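Long-range contact in isocitrate dehydrogenase [NAD] subunit 1 (Saccharomyces cerevisiae, PDB 3BLX), which forms part of the octameric mitochondrial enzyme that oxidises and decarboxylates isocitrate to 2-oxoglutarate with NAD+ in the citric acid cycle, and also binds RNA: residues K176-V181 against P207-S212. Sequence-based numbering, arbitrary orientation.
Sequences KSVTAV and PDIDVS
The carbonyl oxygen of Asp210 is gripped by one nearly straight hydrogen bond and one CA-H...O contact: Val178 N donates to Asp210 O at 2.9 Å (174°), nearly along the C=O axis, and Ser177 CA lies 3.6 Å from the same Asp210 O. Ser212 O is held likewise, by Ala180 N at 3.0 Å and by Thr179 CA, though here the N-H comes from above the carbonyl plane. In the other direction Lys176 O takes Asp210 N in its plane, while Val178 O receives a weak, bent bond from Ser212 N (127°), supplemented by a CA-H...O contact from Val211 CA. This alternation marks parallel pairing, with Ser177 beside Asp210, Val178 beside Val211 and Thr179 beside Ser212. On one face Thr179 OG1, anti to its own carbonyl carbon (chi1 -53°), shares a hydrogen bond with Ser212 OG tip to tip (3.2 Å). On the face of Val178 and Val211, Val178 obliquely crosses Ile209, which just precedes the strand, touching Ile209 CG2 through Val178 CG2 (4.0 Å). The two strands belong to a beta-alpha-beta crossover through helix 190-205. Helix 156-172 covers Val178, Ile209 and Val211 with Phe167 and Ala170, and strand 232-235 pairs along the other edge of strand 177-182.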
ATOM      1  N   LYS E 176      24.958  -0.504  29.851  1.00 51.07           N
ATOM      2  CA  LYS E 176      25.066   0.905  30.188  1.00 53.56           C
ATOM      3  C   LYS E 176      25.867   1.707  29.178  1.00 54.24           C
ATOM      4  O   LYS E 176      25.827   2.931  29.198  1.00 67.25           O
ATOM      5  CB  LYS E 176      25.624   1.076  31.605  1.00 70.14           C
ATOM      6  CG  LYS E 176      24.558   0.871  32.678  1.00 85.51           C
ATOM      7  CD  LYS E 176      25.110   0.200  33.926  1.00100.67           C
ATOM      8  CE  LYS E 176      23.964  -0.292  34.801  1.00101.75           C
ATOM      9  NZ  LYS E 176      24.445  -0.815  36.110  1.00107.45           N
ATOM     10  N   SER E 177      26.574   1.020  28.286  1.00 45.71           N
ATOM     11  CA  SER E 177      27.391   1.689  27.275  1.00 50.58           C
ATOM     12  C   SER E 177      27.112   1.208  25.864  1.00 50.94           C
ATOM     13  O   SER E 177      27.061   0.016  25.597  1.00 46.63           O
ATOM     14  CB  SER E 177      28.886   1.526  27.563  1.00 50.94           C
ATOM     15  OG  SER E 177      29.369   2.582  28.376  1.00 76.34           O
ATOM     16  N   VAL E 178      26.940   2.161  24.959  1.00 46.28           N
ATOM     17  CA  VAL E 178      26.868   1.867  23.550  1.00 28.64           C
ATOM     18  C   VAL E 178      27.939   2.661  22.849  1.00 30.00           C
ATOM     19  O   VAL E 178      27.968   3.886  22.954  1.00 45.57           O
ATOM     20  CB  VAL E 178      25.496   2.242  22.975  1.00 29.80           C
ATOM     21  CG1 VAL E 178      25.535   2.250  21.446  1.00 27.99           C
ATOM     22  CG2 VAL E 178      24.438   1.276  23.484  1.00 26.08           C
ATOM     23  N   THR E 179      28.824   1.975  22.135  1.00 28.00           N
ATOM     24  CA  THR E 179      29.878   2.657  21.397  1.00 35.28           C
ATOM     25  C   THR E 179      29.693   2.457  19.903  1.00 34.65           C
ATOM     26  O   THR E 179      29.657   1.343  19.433  1.00 35.08           O
ATOM     27  CB  THR E 179      31.279   2.133  21.803  1.00 33.77           C
ATOM     28  OG1 THR E 179      31.424   2.207  23.217  1.00 53.62           O
ATOM     29  CG2 THR E 179      32.379   2.951  21.151  1.00 34.14           C
ATOM     30  N   ALA E 180      29.587   3.537  19.151  1.00 25.75           N
ATOM     31  CA  ALA E 180      29.619   3.430  17.700  1.00 28.14           C
ATOM     32  C   ALA E 180      31.046   3.269  17.173  1.00 28.64           C
ATOM     33  O   ALA E 180      31.941   4.048  17.510  1.00 41.79           O
ATOM     34  CB  ALA E 180      28.961   4.636  17.073  1.00 21.77           C
ATOM     35  N   VAL E 181      31.251   2.258  16.341  1.00 26.32           N
ATOM     36  CA  VAL E 181      32.543   1.996  15.730  1.00 30.59           C
ATOM     37  C   VAL E 181      32.501   2.424  14.267  1.00 29.44           C
ATOM     38  O   VAL E 181      31.649   1.980  13.516  1.00 31.78           O
ATOM     39  CB  VAL E 181      32.916   0.482  15.816  1.00 23.01           C
ATOM     40  CG1 VAL E 181      34.218   0.205  15.074  1.00 28.40           C
ATOM     41  CG2 VAL E 181      33.017   0.035  17.260  1.00 27.70           C
ATOM     42  N   PRO E 207      18.845   8.889  27.281  1.00 68.91           N
ATOM     43  CA  PRO E 207      19.812   9.702  28.036  1.00 65.14           C
ATOM     44  C   PRO E 207      20.513   8.877  29.117  1.00 71.32           C
ATOM     45  O   PRO E 207      21.675   9.156  29.475  1.00 48.04           O
ATOM     46  CB  PRO E 207      18.939  10.794  28.672  1.00 55.80           C
ATOM     47  CG  PRO E 207      17.551  10.649  27.999  1.00 67.55           C
ATOM     48  CD  PRO E 207      17.449   9.207  27.626  1.00 54.50           C
ATOM     49  N   ASP E 208      19.798   7.855  29.604  1.00 71.62           N
ATOM     50  CA  ASP E 208      20.290   6.933  30.639  1.00 70.74           C
ATOM     51  C   ASP E 208      21.432   6.026  30.160  1.00 77.14           C
ATOM     52  O   ASP E 208      22.035   5.287  30.949  1.00 67.59           O
ATOM     53  CB  ASP E 208      19.142   6.057  31.145  1.00 90.29           C
ATOM     54  CG  ASP E 208      18.038   6.862  31.822  1.00123.91           C
ATOM     55  OD1 ASP E 208      18.268   8.062  32.108  1.00120.64           O
ATOM     56  OD2 ASP E 208      16.942   6.289  32.069  1.00112.11           O
ATOM     57  N   ILE E 209      21.716   6.084  28.863  1.00 70.22           N
ATOM     58  CA  ILE E 209      22.761   5.268  28.270  1.00 50.28           C
ATOM     59  C   ILE E 209      23.927   6.107  27.735  1.00 51.82           C
ATOM     60  O   ILE E 209      23.736   7.078  26.990  1.00 55.20           O
ATOM     61  CB  ILE E 209      22.192   4.373  27.160  1.00 41.11           C
ATOM     62  CG1 ILE E 209      21.221   3.372  27.758  1.00 32.57           C
ATOM     63  CG2 ILE E 209      23.321   3.647  26.448  1.00 46.21           C
ATOM     64  CD1 ILE E 209      20.511   2.540  26.735  1.00 51.73           C
ATOM     65  N   ASP E 210      25.133   5.718  28.125  1.00 45.13           N
ATOM     66  CA  ASP E 210      26.349   6.394  27.687  1.00 56.37           C
ATOM     67  C   ASP E 210      26.661   6.090  26.238  1.00 50.55           C
ATOM     68  O   ASP E 210      26.914   4.936  25.876  1.00 64.48           O
ATOM     69  CB  ASP E 210      27.554   5.960  28.539  1.00 64.44           C
ATOM     70  CG  ASP E 210      27.573   6.608  29.914  1.00 92.10           C
ATOM     71  OD1 ASP E 210      26.545   7.195  30.326  1.00 93.54           O
ATOM     72  OD2 ASP E 210      28.622   6.521  30.588  1.00 94.34           O
ATOM     73  N   VAL E 211      26.669   7.127  25.415  1.00 35.38           N
ATOM     74  CA  VAL E 211      27.085   6.987  24.023  1.00 42.38           C
ATOM     75  C   VAL E 211      28.552   7.374  23.869  1.00 42.43           C
ATOM     76  O   VAL E 211      29.052   8.189  24.622  1.00 43.47           O
ATOM     77  CB  VAL E 211      26.286   7.905  23.114  1.00 38.57           C
ATOM     78  CG1 VAL E 211      26.268   7.333  21.703  1.00 50.27           C
ATOM     79  CG2 VAL E 211      24.872   8.078  23.651  1.00 53.41           C
ATOM     80  N   SER E 212      29.237   6.796  22.889  1.00 40.26           N
ATOM     81  CA  SER E 212      30.638   7.124  22.660  1.00 38.43           C
ATOM     82  C   SER E 212      31.034   6.699  21.255  1.00 46.06           C
ATOM     83  O   SER E 212      30.248   6.082  20.548  1.00 41.45           O
ATOM     84  CB  SER E 212      31.542   6.460  23.709  1.00 47.32           C
ATOM     85  OG  SER E 212      31.006   5.211  24.161  1.00 55.96           O
TER